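D-alanine--D-alanine ligase (Coxiella burnetii, PDB 3TQT) catalyses the ATP-dependent joining of two D-alanine molecules into the dipeptide D-alanyl-D-alanine, a building block of the bacterial peptidoglycan cell wall. Local coordinates at residues R226-E231 with P245-P250; A300-F305 with N315-I320; V9-Q14 with I39-I44; L52-E57 with S72-T77; H159-R164 with L219-R224. All blocks are in the same frame, centred on the assembly; numbering follows the deposited sequence.

Contact 1: R226-E231 with P245-P250; sequences RGREIE and PGEIIP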
# COMPACT_ATOMS: atom_id res chain seq x y z
N ARG A 226 -13.55 26.72 -10.09
CA ARG A 226 -12.85 27.86 -10.66
C ARG A 226 -11.66 28.19 -9.76
O ARG A 226 -11.78 28.21 -8.53
CB ARG A 226 -13.76 29.08 -10.81
CG ARG A 226 -13.12 30.23 -11.60
CD ARG A 226 -14.00 31.47 -11.65
NE ARG A 226 -15.37 31.15 -12.04
CZ ARG A 226 -16.44 31.82 -11.63
NH1 ARG A 226 -16.29 32.86 -10.82
NH2 ARG A 226 -17.65 31.45 -12.02
N GLY A 227 -10.51 28.42 -10.36
CA GLY A 227 -9.35 28.77 -9.56
C GLY A 227 -8.06 28.35 -10.22
O GLY A 227 -8.05 27.73 -11.27
N ARG A 228 -6.96 28.70 -9.57
CA ARG A 228 -5.66 28.40 -10.11
C ARG A 228 -5.16 27.06 -9.59
O ARG A 228 -5.45 26.68 -8.45
CB ARG A 228 -4.67 29.51 -9.75
CG ARG A 228 -5.09 30.87 -10.28
CD ARG A 228 -3.89 31.74 -10.51
NE ARG A 228 -3.51 32.49 -9.32
CZ ARG A 228 -2.35 33.12 -9.18
NH1 ARG A 228 -1.43 33.05 -10.15
NH2 ARG A 228 -2.09 33.79 -8.07
N GLU A 229 -4.44 26.34 -10.43
CA GLU A 229 -3.84 25.07 -10.02
C GLU A 229 -2.44 25.36 -9.53
O GLU A 229 -1.53 25.63 -10.31
CB GLU A 229 -3.81 24.09 -11.18
CG GLU A 229 -5.19 23.86 -11.79
CD GLU A 229 -5.34 22.48 -12.36
OE1 GLU A 229 -4.76 21.53 -11.78
OE2 GLU A 229 -6.03 22.34 -13.39
N ILE A 230 -2.28 25.30 -8.21
CA ILE A 230 -1.04 25.66 -7.54
C ILE A 230 -0.41 24.37 -7.03
O ILE A 230 -1.11 23.46 -6.59
CB ILE A 230 -1.31 26.62 -6.38
CG1 ILE A 230 -2.03 27.88 -6.89
CG2 ILE A 230 -0.01 26.96 -5.64
CD1 ILE A 230 -1.28 28.62 -7.96
N GLU A 231 0.91 24.28 -7.13
CA GLU A 231 1.60 23.09 -6.68
C GLU A 231 2.67 23.46 -5.67
O GLU A 231 3.14 24.60 -5.65
CB GLU A 231 2.22 22.36 -7.86
CG GLU A 231 1.23 22.04 -8.95
CD GLU A 231 1.87 21.24 -10.07
OE1 GLU A 231 3.11 21.24 -10.14
OE2 GLU A 231 1.13 20.61 -10.84
N PRO A 245 5.50 27.86 -3.79
CA PRO A 245 4.43 27.33 -4.64
C PRO A 245 4.73 27.59 -6.10
O PRO A 245 5.39 28.57 -6.43
CB PRO A 245 3.21 28.18 -4.23
CG PRO A 245 3.58 28.80 -2.91
CD PRO A 245 5.06 28.99 -2.97
N GLY A 246 4.27 26.69 -6.97
CA GLY A 246 4.35 26.92 -8.40
C GLY A 246 2.95 26.86 -8.96
O GLY A 246 2.00 26.54 -8.24
N GLU A 247 2.81 27.17 -10.24
CA GLU A 247 1.51 27.12 -10.88
C GLU A 247 1.58 26.38 -12.19
O GLU A 247 2.58 26.42 -12.91
CB GLU A 247 0.95 28.52 -11.10
CG GLU A 247 -0.35 28.54 -11.93
CD GLU A 247 -0.98 29.92 -12.01
OE1 GLU A 247 -0.25 30.92 -11.90
OE2 GLU A 247 -2.21 29.99 -12.17
N ILE A 248 0.49 25.68 -12.51
CA ILE A 248 0.39 25.04 -13.79
C ILE A 248 -0.89 25.55 -14.42
O ILE A 248 -1.89 25.75 -13.73
CB ILE A 248 0.35 23.51 -13.67
CG1 ILE A 248 0.50 22.85 -15.05
CG2 ILE A 248 -0.93 23.04 -12.99
CD1 ILE A 248 0.48 21.33 -15.02
N ILE A 249 -0.84 25.78 -15.72
CA ILE A 249 -2.02 26.22 -16.45
C ILE A 249 -2.28 25.26 -17.59
O ILE A 249 -1.57 25.26 -18.60
CB ILE A 249 -1.88 27.64 -17.02
CG1 ILE A 249 -1.41 28.61 -15.93
CG2 ILE A 249 -3.20 28.10 -17.65
CD1 ILE A 249 0.10 28.68 -15.79
N PRO A 250 -3.29 24.40 -17.41
CA PRO A 250 -3.71 23.49 -18.47
C PRO A 250 -4.00 24.26 -19.75
O PRO A 250 -4.54 25.37 -19.69
CB PRO A 250 -5.00 22.87 -17.91
CG PRO A 250 -5.33 23.66 -16.65
CD PRO A 250 -4.03 24.19 -16.16
O HOH W 1 -3.64 27.60 -12.80
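Gly227, just ahead of the strand, has backbone angles (phi 152°, psi 177°) at which a beta carbon would collide with the carbonyl O of Arg226, so glycine suits the place. Arg228 then bends its chain at chi3, and its side chain crosses that of Glu247 at about a right angle, with the guanidinium and carboxylate planes 69° apart. NH1 of Arg228 lies 3.0 Å from OE1 of Glu247, a salt bridge whose hydrogen bond is weak because the N-H points well off the oxygen. Glu247 can reach that far because its chain is extended, with CG anti to the backbone N. Its other oxygen, OE2, accepts a hydrogen bond from a water that also donates to O of Ile248 and accepts from N of Glu229, 2.8 Å away. The carbonyl of Glu229 takes the amide of Ile248 nearly along its C=O axis, at 3.0 Å from N to O, while CB of Glu229 rests on CG2 of Ile248. The two runs are antiparallel arms of the beta hairpin formed by strands 228-236 and 241-249, part of the ATP-grasp region. Ile230 and Glu247 form a non-hydrogen-bonded pair; CG2 of Ile230 packs on CB of Pro245 at 3.7 Å, on the side that faces helix 277-293, where a branched apolar residue fits. Glu231 pairs with Gly246 through two bonds: N of Glu231 to O of Gly246 and N of Gly246 to O of Glu231, each 2.7 Å. On the other face the side chain of Glu231, a residue of the predicted ATP site, crosses Ile248 obliquely, with OE2 near its CG2, and touches Asp303, Met328 and Met332.

Contact 2: A300-F305 with N315-I320; sequences ARVDFF and NEINTI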
# COMPACT_ATOMS: atom_id res chain seq x y z
N ALA A 300 6.83 14.58 -1.94
CA ALA A 300 5.53 14.58 -2.57
C ALA A 300 5.35 15.91 -3.26
O ALA A 300 5.81 16.94 -2.77
CB ALA A 300 4.44 14.39 -1.54
N ARG A 301 4.66 15.90 -4.39
CA ARG A 301 4.13 17.14 -4.90
C ARG A 301 2.66 17.21 -4.54
O ARG A 301 1.88 16.35 -4.94
CB ARG A 301 4.30 17.24 -6.41
CG ARG A 301 4.20 18.66 -6.91
CD ARG A 301 4.18 18.70 -8.42
NE ARG A 301 2.94 18.14 -8.92
CZ ARG A 301 2.86 17.25 -9.90
NH1 ARG A 301 3.97 16.81 -10.49
NH2 ARG A 301 1.67 16.81 -10.30
N VAL A 302 2.28 18.24 -3.77
CA VAL A 302 0.89 18.45 -3.41
C VAL A 302 0.28 19.45 -4.36
O VAL A 302 0.79 20.57 -4.51
CB VAL A 302 0.75 19.00 -1.98
CG1 VAL A 302 -0.73 19.04 -1.59
CG2 VAL A 302 1.55 18.15 -1.00
N ASP A 303 -0.81 19.03 -5.01
CA ASP A 303 -1.48 19.85 -6.01
C ASP A 303 -2.76 20.40 -5.41
O ASP A 303 -3.54 19.66 -4.82
CB ASP A 303 -1.80 19.03 -7.26
CG ASP A 303 -0.55 18.50 -7.95
OD1 ASP A 303 0.58 18.92 -7.59
OD2 ASP A 303 -0.70 17.67 -8.86
N PHE A 304 -2.92 21.71 -5.55
CA PHE A 304 -4.03 22.42 -4.96
C PHE A 304 -4.86 23.12 -6.02
O PHE A 304 -4.39 23.37 -7.14
CB PHE A 304 -3.52 23.56 -4.08
CG PHE A 304 -2.69 23.13 -2.91
CD1 PHE A 304 -3.23 23.08 -1.65
CD2 PHE A 304 -1.34 22.87 -3.06
CE1 PHE A 304 -2.46 22.73 -0.57
CE2 PHE A 304 -0.56 22.51 -1.99
CZ PHE A 304 -1.11 22.45 -0.74
N PHE A 305 -6.08 23.48 -5.64
CA PHE A 305 -6.79 24.57 -6.30
C PHE A 305 -6.80 25.74 -5.33
O PHE A 305 -6.97 25.55 -4.12
CB PHE A 305 -8.23 24.17 -6.65
CG PHE A 305 -8.33 23.44 -7.96
CD1 PHE A 305 -8.49 24.13 -9.14
CD2 PHE A 305 -8.25 22.06 -8.00
CE1 PHE A 305 -8.57 23.46 -10.35
CE2 PHE A 305 -8.34 21.38 -9.20
CZ PHE A 305 -8.49 22.08 -10.37
N ASN A 315 -6.09 19.04 -4.03
CA ASN A 315 -6.72 18.14 -4.97
C ASN A 315 -6.05 16.77 -5.03
O ASN A 315 -6.72 15.75 -5.20
CB ASN A 315 -6.73 18.72 -6.38
CG ASN A 315 -7.79 18.08 -7.26
OD1 ASN A 315 -8.91 17.81 -6.81
ND2 ASN A 315 -7.44 17.80 -8.51
N GLU A 316 -4.73 16.75 -4.90
CA GLU A 316 -3.99 15.52 -5.12
C GLU A 316 -2.62 15.59 -4.46
O GLU A 316 -2.05 16.66 -4.30
CB GLU A 316 -3.84 15.27 -6.64
CG GLU A 316 -3.07 14.00 -6.99
CD GLU A 316 -3.14 13.66 -8.48
OE1 GLU A 316 -3.54 14.54 -9.28
OE2 GLU A 316 -2.82 12.52 -8.85
N ILE A 317 -2.11 14.43 -4.05
CA ILE A 317 -0.72 14.29 -3.61
C ILE A 317 -0.03 13.28 -4.51
O ILE A 317 -0.48 12.14 -4.63
CB ILE A 317 -0.63 13.80 -2.15
CG1 ILE A 317 -1.48 14.72 -1.26
CG2 ILE A 317 0.86 13.73 -1.68
CD1 ILE A 317 -1.55 14.29 0.19
N ASN A 318 1.05 13.69 -5.15
CA ASN A 318 1.77 12.85 -6.10
C ASN A 318 3.08 12.44 -5.49
O ASN A 318 3.92 13.30 -5.21
CB ASN A 318 2.08 13.64 -7.36
CG ASN A 318 0.84 14.15 -8.02
OD1 ASN A 318 0.19 13.43 -8.77
ND2 ASN A 318 0.49 15.40 -7.74
N THR A 319 3.28 11.13 -5.30
CA THR A 319 4.46 10.65 -4.57
C THR A 319 5.63 10.34 -5.50
O THR A 319 6.76 10.28 -5.07
CB THR A 319 4.13 9.39 -3.75
OG1 THR A 319 3.65 8.39 -4.63
CG2 THR A 319 3.05 9.69 -2.67
N ILE A 320 5.35 10.14 -6.78
CA ILE A 320 6.45 10.07 -7.75
C ILE A 320 6.16 11.09 -8.85
O ILE A 320 5.74 10.74 -9.95
CB ILE A 320 6.70 8.64 -8.31
CG1 ILE A 320 6.69 7.60 -7.17
CG2 ILE A 320 8.03 8.56 -9.09
CD1 ILE A 320 7.91 7.63 -6.25
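Backbone bonds join the two strands of this hairpin in antiparallel register. Arg301 and Asn318 exchange two, and N of Asp303 donates to O of Glu316 at 2.8 Å. Beyond that the register slips: O of Asp303 accepts from N of Asn315 at 2.7 Å and from N of Glu316 at 3.1 Å, a classic beta bulge. Apolar contacts lie on the face of Val302 and Ile317, where CG2 of Ile317 meets CB of Ala300 at 3.6 Å. At the bulge, the amide of Asn315 comes to the edge of the Phe305 ring, while its OD1 accepts from Lys145.

The polar face carries Arg301, Asp303, Glu316 and Asn318. Arg301 grips Asp303 side-on: NE reaches OD1 at 2.8 Å and NH2 reaches OD2 at 2.9 Å, both on syn lone pairs and in the guanidinium plane, which fixes the carboxylate's rotation. ND2 of Asn318 donates to O of Arg301 and, weakly, to OD2 of Asp303, while CG of Asn318 lies over a guanidinium face. OE1 of Glu316 is 4.2 Å from OD2 of Asp303. Such crowded carboxylates are consistent with the predicted two-magnesium site of Asp303, Glu316 and Asn318; Arg301 probably keeps Asp303 ionised and positioned for it.

Contact 3: V9-Q14 with I39-I44; sequences VLCGGQ and ISVIFI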
# COMPACT_ATOMS: atom_id res chain seq x y z
N VAL A 9 18.46 3.47 -10.15
CA VAL A 9 17.30 4.25 -10.55
C VAL A 9 16.37 3.35 -11.36
O VAL A 9 16.80 2.77 -12.36
CB VAL A 9 17.71 5.49 -11.34
CG1 VAL A 9 16.48 6.35 -11.71
CG2 VAL A 9 18.72 6.30 -10.53
N LEU A 10 15.12 3.21 -10.91
CA LEU A 10 14.16 2.36 -11.61
C LEU A 10 13.29 3.20 -12.51
O LEU A 10 12.72 4.20 -12.07
CB LEU A 10 13.26 1.62 -10.62
CG LEU A 10 13.79 0.36 -9.93
CD1 LEU A 10 15.27 0.47 -9.59
CD2 LEU A 10 12.96 0.06 -8.68
N CYS A 11 13.15 2.79 -13.77
CA CYS A 11 12.34 3.54 -14.71
C CYS A 11 11.65 2.65 -15.72
O CYS A 11 11.96 1.46 -15.82
CB CYS A 11 13.18 4.59 -15.44
SG CYS A 11 14.37 3.89 -16.60
N GLY A 12 10.71 3.24 -16.46
CA GLY A 12 9.96 2.53 -17.47
C GLY A 12 8.68 2.02 -16.85
O GLY A 12 7.87 2.81 -16.35
N GLY A 13 8.51 0.71 -16.88
CA GLY A 13 7.40 0.06 -16.19
C GLY A 13 6.20 -0.15 -17.09
O GLY A 13 6.11 0.43 -18.17
N GLN A 14 5.29 -1.01 -16.64
CA GLN A 14 4.05 -1.24 -17.36
C GLN A 14 3.07 -0.18 -16.88
O GLN A 14 2.28 -0.40 -15.96
CB GLN A 14 3.54 -2.64 -17.08
CG GLN A 14 4.60 -3.70 -17.19
CD GLN A 14 4.05 -5.10 -17.05
OE1 GLN A 14 3.43 -5.63 -17.98
NE2 GLN A 14 4.25 -5.70 -15.88
N ILE A 39 26.08 4.90 -10.23
CA ILE A 39 24.69 4.88 -10.65
C ILE A 39 24.42 3.69 -11.55
O ILE A 39 25.17 3.45 -12.51
CB ILE A 39 24.35 6.19 -11.38
CG1 ILE A 39 24.69 7.39 -10.49
CG2 ILE A 39 22.88 6.21 -11.84
CD1 ILE A 39 24.85 8.68 -11.24
N SER A 40 23.39 2.92 -11.22
CA SER A 40 22.88 1.86 -12.08
C SER A 40 21.45 2.20 -12.44
O SER A 40 20.71 2.76 -11.63
CB SER A 40 22.93 0.50 -11.38
OG SER A 40 24.25 0.13 -11.05
N VAL A 41 21.04 1.86 -13.65
CA VAL A 41 19.66 2.12 -14.05
C VAL A 41 18.98 0.79 -14.26
O VAL A 41 19.50 -0.09 -14.94
CB VAL A 41 19.59 2.94 -15.35
CG1 VAL A 41 18.13 3.22 -15.72
CG2 VAL A 41 20.37 4.22 -15.17
N ILE A 42 17.82 0.63 -13.64
CA ILE A 42 17.04 -0.58 -13.85
C ILE A 42 15.90 -0.19 -14.77
O ILE A 42 15.10 0.67 -14.44
CB ILE A 42 16.46 -1.13 -12.54
CG1 ILE A 42 17.57 -1.44 -11.54
CG2 ILE A 42 15.61 -2.36 -12.82
CD1 ILE A 42 18.46 -2.56 -11.96
N PHE A 43 15.85 -0.81 -15.94
CA PHE A 43 14.79 -0.55 -16.89
C PHE A 43 13.77 -1.68 -16.86
O PHE A 43 14.12 -2.84 -16.99
CB PHE A 43 15.37 -0.42 -18.31
CG PHE A 43 14.33 -0.19 -19.37
CD1 PHE A 43 13.49 0.91 -19.30
CD2 PHE A 43 14.20 -1.07 -20.43
CE1 PHE A 43 12.55 1.14 -20.28
CE2 PHE A 43 13.25 -0.85 -21.42
CZ PHE A 43 12.42 0.26 -21.34
N ILE A 44 12.50 -1.32 -16.67
CA ILE A 44 11.41 -2.28 -16.74
C ILE A 44 10.69 -2.02 -18.04
O ILE A 44 10.17 -0.93 -18.24
CB ILE A 44 10.43 -2.08 -15.58
CG1 ILE A 44 11.18 -2.15 -14.24
CG2 ILE A 44 9.29 -3.10 -15.66
CD1 ILE A 44 10.29 -1.94 -13.03
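Two parallel strands, 29° apart in direction, fit together here by close matching of branched apolar residues. On one face Leu10 and Ile42 lie side by side: the CD1 methyl of Leu10 settles against the branch of Ile42, 3.6 Å from its CB and equally near its CG1. On the other face Val41 projects CG1, anti to its backbone N, and this bump meets SG of Cys11 at 3.9 Å. SG of Cys11 stands in the crowded position between N and C (chi1 69°), at the edge of the Phe43 ring and 4.1 Å from CD1 of Phe43. Gly12 provides the hollow for that ring: CE1 of Phe43 comes to 4.1 Å from CA of Gly12, where a beta carbon would clash with both the ring and O of Ile44. Ile44 then leans its CG2 on CA of Gly13, 3.7 Å away. Five backbone bonds hold the match, the last from N of Gly13 to O of Ile44 at 2.7 Å.

The pair belongs to a beta-alpha-beta crossover in the Rossmann-like N-terminal region. Helix 18-31 covers the Val9, Cys11 and Val41 face, while strands 101-104 and 50-53 flank the pair in the sheet.

Contact 4: L52-E57 with S72-T77; sequences LIDQPE and SARPIT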
# COMPACT_ATOMS: atom_id res chain seq x y z
N LEU A 52 19.31 -4.29 -16.28
CA LEU A 52 20.19 -3.38 -15.58
C LEU A 52 21.19 -2.74 -16.53
O LEU A 52 21.83 -3.43 -17.31
CB LEU A 52 20.93 -4.10 -14.46
CG LEU A 52 21.77 -3.22 -13.54
CD1 LEU A 52 21.76 -3.83 -12.12
CD2 LEU A 52 23.18 -3.09 -14.04
N ILE A 53 21.31 -1.42 -16.43
CA ILE A 53 22.31 -0.68 -17.19
C ILE A 53 23.32 -0.11 -16.21
O ILE A 53 22.98 0.73 -15.38
CB ILE A 53 21.62 0.47 -17.96
CG1 ILE A 53 20.57 -0.10 -18.91
CG2 ILE A 53 22.63 1.32 -18.70
CD1 ILE A 53 19.46 0.88 -19.28
N ASP A 54 24.57 -0.55 -16.27
CA ASP A 54 25.52 -0.12 -15.24
C ASP A 54 26.48 0.94 -15.74
O ASP A 54 27.44 1.30 -15.06
CB ASP A 54 26.26 -1.31 -14.62
CG ASP A 54 27.31 -1.89 -15.53
OD1 ASP A 54 27.26 -1.60 -16.75
OD2 ASP A 54 28.18 -2.63 -15.03
N GLN A 55 26.24 1.41 -16.96
CA GLN A 55 26.94 2.57 -17.49
C GLN A 55 25.94 3.69 -17.67
O GLN A 55 25.27 3.78 -18.70
CB GLN A 55 27.58 2.26 -18.83
CG GLN A 55 28.66 1.20 -18.78
CD GLN A 55 29.37 1.05 -20.11
OE1 GLN A 55 29.87 2.03 -20.68
NE2 GLN A 55 29.40 -0.17 -20.63
N PRO A 56 25.83 4.56 -16.67
CA PRO A 56 24.83 5.63 -16.70
C PRO A 56 24.98 6.48 -17.95
O PRO A 56 23.97 6.92 -18.50
CB PRO A 56 25.15 6.45 -15.45
CG PRO A 56 26.54 6.03 -15.03
CD PRO A 56 26.68 4.62 -15.47
N GLU A 57 26.21 6.71 -18.39
CA GLU A 57 26.44 7.52 -19.58
C GLU A 57 25.68 6.94 -20.79
O GLU A 57 25.20 7.69 -21.63
CB GLU A 57 27.93 7.64 -19.89
CG GLU A 57 28.62 6.33 -20.26
CD GLU A 57 29.15 5.55 -19.05
OE1 GLU A 57 28.73 5.83 -17.91
OE2 GLU A 57 30.00 4.65 -19.26
N SER A 72 23.48 -4.17 -24.20
CA SER A 72 24.19 -3.55 -23.08
C SER A 72 23.35 -3.50 -21.82
O SER A 72 23.88 -3.56 -20.71
CB SER A 72 24.70 -2.16 -23.45
OG SER A 72 23.63 -1.30 -23.72
N ALA A 73 22.03 -3.37 -21.97
CA ALA A 73 21.13 -3.47 -20.82
C ALA A 73 20.92 -4.95 -20.50
O ALA A 73 20.32 -5.69 -21.29
CB ALA A 73 19.81 -2.79 -21.11
N ARG A 74 21.39 -5.36 -19.34
CA ARG A 74 21.46 -6.77 -18.98
C ARG A 74 20.18 -7.24 -18.29
O ARG A 74 19.76 -6.66 -17.29
CB ARG A 74 22.64 -7.01 -18.03
CG ARG A 74 23.98 -6.41 -18.48
CD ARG A 74 24.85 -6.10 -17.26
NE ARG A 74 26.28 -6.33 -17.48
CZ ARG A 74 27.19 -5.37 -17.60
NH1 ARG A 74 26.83 -4.10 -17.52
NH2 ARG A 74 28.47 -5.68 -17.79
N PRO A 75 19.58 -8.31 -18.82
CA PRO A 75 18.43 -8.94 -18.17
C PRO A 75 18.78 -9.33 -16.73
O PRO A 75 19.80 -9.96 -16.47
CB PRO A 75 18.19 -10.19 -19.02
CG PRO A 75 18.72 -9.83 -20.36
CD PRO A 75 19.91 -8.95 -20.10
N ILE A 76 17.94 -8.93 -15.79
CA ILE A 76 18.20 -9.27 -14.40
C ILE A 76 16.95 -9.79 -13.73
O ILE A 76 15.82 -9.57 -14.19
CB ILE A 76 18.69 -8.06 -13.59
CG1 ILE A 76 17.74 -6.87 -13.76
CG2 ILE A 76 20.14 -7.71 -13.97
CD1 ILE A 76 17.79 -5.89 -12.58
N THR A 77 17.17 -10.51 -12.64
CA THR A 77 16.10 -10.73 -11.71
C THR A 77 16.60 -10.28 -10.35
O THR A 77 17.57 -9.54 -10.26
CB THR A 77 15.62 -12.18 -11.70
OG1 THR A 77 14.50 -12.29 -10.82
CG2 THR A 77 16.74 -13.12 -11.26
O HOH W 2 24.58 -3.13 -18.01
O HOH W 3 25.38 -0.86 -19.26
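One antiparallel hydrogen-bonded pair, Leu52 with Arg74, joins the backbones: N of Leu52 donates to O of Arg74 at 2.6 Å, on a lone pair, and N of Arg74 returns to O of Leu52 at 2.8 Å from above the carbonyl plane. Leu52 turns CG anti to its backbone N, and its CB sits 3.7 Å from CG2 of Ile76. Ile76 holds CG1 in the crowded position between N and C (chi1 52°), which leaves CG2 anti to the carbonyl carbon. Both residues also pack on Ile42 of strand 37-44, so large apolar chains suit these two buried positions. On the other face CG1 of Ile53 touches CB of Ala73 at 3.6 Å, where the small methyl of Ala73 suits a place that Leu67 of helix 64-70 also touches. These strands, 50-53 and 74-78, are neighbours in the mixed sheet of the N-terminal region, and the chain between them runs through helices 56-61 and 64-70. At the end of strand 50-53 the contact turns polar. Arg74 reaches along the carbonyl of Leu52 and bends at chi3, bringing NH1 to 2.7 Å from OD1 of Asp54, a salt bridge with a weak hydrogen bond; carboxylate and guanidinium planes stand 76° apart, so the two groups meet without the flat side-by-side fit of a paired bridge. A water collects the polar atoms where the strands part: it accepts from NH1 of Arg74 at 2.5 Å and from N of Asp54, and lies 2.9 Å from O of Leu52 and 2.8 Å from O of Ser72.

Contact 5: H159-R164 with L219-R224; sequences HTLSPR and LMVEPR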
# COMPACT_ATOMS: atom_id res chain seq x y z
N HIS A 159 -17.07 12.56 -5.10
CA HIS A 159 -18.01 11.49 -4.83
C HIS A 159 -17.54 10.24 -5.54
O HIS A 159 -17.43 10.22 -6.76
CB HIS A 159 -19.42 11.85 -5.30
CG HIS A 159 -20.43 10.80 -4.96
ND1 HIS A 159 -20.91 10.63 -3.68
CD2 HIS A 159 -21.01 9.84 -5.72
CE1 HIS A 159 -21.76 9.62 -3.67
NE2 HIS A 159 -21.84 9.13 -4.89
N THR A 160 -17.26 9.20 -4.77
CA THR A 160 -16.76 7.96 -5.32
C THR A 160 -17.93 7.11 -5.83
O THR A 160 -18.98 7.06 -5.20
CB THR A 160 -16.00 7.17 -4.24
OG1 THR A 160 -14.83 7.91 -3.86
CG2 THR A 160 -15.60 5.78 -4.74
N LEU A 161 -17.73 6.45 -6.97
CA LEU A 161 -18.67 5.45 -7.46
C LEU A 161 -17.91 4.18 -7.77
O LEU A 161 -16.79 4.22 -8.28
CB LEU A 161 -19.37 5.91 -8.74
CG LEU A 161 -20.46 6.97 -8.65
CD1 LEU A 161 -20.97 7.26 -10.05
CD2 LEU A 161 -21.60 6.49 -7.75
N SER A 162 -18.54 3.06 -7.46
CA SER A 162 -18.02 1.77 -7.87
C SER A 162 -19.00 1.18 -8.87
O SER A 162 -20.14 1.65 -8.99
CB SER A 162 -17.87 0.85 -6.67
OG SER A 162 -16.85 1.35 -5.81
N PRO A 163 -18.57 0.15 -9.60
CA PRO A 163 -19.40 -0.39 -10.67
C PRO A 163 -20.78 -0.87 -10.21
O PRO A 163 -21.71 -0.80 -11.00
CB PRO A 163 -18.56 -1.55 -11.20
CG PRO A 163 -17.17 -1.05 -11.02
CD PRO A 163 -17.19 -0.37 -9.67
N ARG A 164 -20.92 -1.33 -8.97
CA ARG A 164 -22.22 -1.80 -8.52
C ARG A 164 -23.19 -0.70 -8.05
O ARG A 164 -24.38 -0.94 -7.92
CB ARG A 164 -22.08 -2.91 -7.46
CG ARG A 164 -21.69 -4.25 -8.08
CD ARG A 164 -20.93 -5.15 -7.11
NE ARG A 164 -20.28 -6.27 -7.80
CZ ARG A 164 -19.12 -6.18 -8.45
NH1 ARG A 164 -18.48 -5.02 -8.53
NH2 ARG A 164 -18.60 -7.26 -9.04
N LEU A 219 -14.29 5.10 -9.52
CA LEU A 219 -14.10 6.43 -10.04
C LEU A 219 -14.55 7.44 -9.01
O LEU A 219 -15.17 7.10 -8.01
CB LEU A 219 -14.85 6.62 -11.36
CG LEU A 219 -16.37 6.55 -11.38
CD1 LEU A 219 -17.00 7.83 -10.82
CD2 LEU A 219 -16.84 6.32 -12.82
N MET A 220 -14.24 8.70 -9.28
CA MET A 220 -14.70 9.77 -8.45
C MET A 220 -15.21 10.87 -9.34
O MET A 220 -14.66 11.14 -10.41
CB MET A 220 -13.57 10.27 -7.54
CG MET A 220 -12.33 10.74 -8.28
SD MET A 220 -10.90 10.68 -7.18
CE MET A 220 -11.43 11.81 -5.89
N VAL A 221 -16.28 11.49 -8.88
CA VAL A 221 -16.84 12.64 -9.56
C VAL A 221 -16.44 13.85 -8.73
O VAL A 221 -16.47 13.80 -7.49
CB VAL A 221 -18.37 12.52 -9.64
CG1 VAL A 221 -18.96 13.67 -10.48
CG2 VAL A 221 -18.76 11.16 -10.23
N GLU A 222 -16.06 14.92 -9.42
CA GLU A 222 -15.66 16.15 -8.76
C GLU A 222 -16.31 17.34 -9.42
O GLU A 222 -16.55 17.33 -10.63
CB GLU A 222 -14.13 16.31 -8.80
CG GLU A 222 -13.39 15.34 -7.88
CD GLU A 222 -11.87 15.42 -8.03
OE1 GLU A 222 -11.40 16.10 -8.97
OE2 GLU A 222 -11.15 14.81 -7.22
N PRO A 223 -16.59 18.38 -8.64
CA PRO A 223 -17.10 19.60 -9.27
C PRO A 223 -15.97 20.28 -10.02
O PRO A 223 -14.84 20.25 -9.54
CB PRO A 223 -17.47 20.45 -8.07
CG PRO A 223 -16.45 20.04 -7.03
CD PRO A 223 -16.38 18.56 -7.20
N ARG A 224 -16.26 20.89 -11.16
CA ARG A 224 -15.26 21.75 -11.79
C ARG A 224 -15.16 23.05 -11.00
O ARG A 224 -16.11 23.82 -10.92
CB ARG A 224 -15.58 22.03 -13.26
CG ARG A 224 -14.43 22.73 -13.98
CD ARG A 224 -14.74 22.99 -15.44
NE ARG A 224 -15.96 23.77 -15.61
CZ ARG A 224 -16.02 25.10 -15.63
NH1 ARG A 224 -14.91 25.82 -15.48
NH2 ARG A 224 -17.19 25.71 -15.79
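Every main-chain N and O of His159 and Leu161 that faces Leu219 and Val221 is paired. N of His159 donates to O of Val221 at 2.8 Å, lying in the carbonyl plane, and N of Val221 donates back to O of His159 at 2.7 Å. Leu161 and Leu219 repeat the exchange: N of Leu161 to O of Leu219 at 2.8 Å, and N of Leu219 to O of Leu161 at 2.9 Å, nearly along the C=O axis. Between these pairs Thr160 faces Met220 without hydrogen bonds, and CA of each lies 3.2 Å from a carbonyl already in use, Leu219 O for Thr160 and His159 O for Met220. The hydroxyl of Thr160 is hydrogen-bonded to OD2 of Asp142, while Glu222 shares its carboxylate between Lys145 and Lys186, each a salt bridge that suits a buried acid.

On the face of the two leucines, CD1 of Leu219 lies 3.7 Å from CB of Leu161; these apolar chains, with Val221, pack against Phe205 and Val209 of helix 202-212. Strand 159-161 forms an edge of the four-stranded antiparallel sheet typical of the ATP-grasp fold, and segment 219-224 falls within its predicted ATP site.

Contacts 1 and 2 are joined in one antiparallel sheet, their centres 11 Å apart: O of Ile230 lies 2.7 Å from N of Phe304, a probable hydrogen bond, and Glu231 makes a long, weak ion pair with Arg301 beside the predicted magnesium ligands of contact 2. Contact 5 belongs to a separate sheet of the ATP-grasp region, its centre about 19 Å from that of contact 2, and touches it through Glu222 and Asn315; these three contacts hold predicted ATP or metal residues. Contacts 3 and 4 share the N-terminal sheet, with centres about 9 Å apart, and lie away from those sites, although the nearest atoms of contacts 2 and 3 are about 7 Å apart.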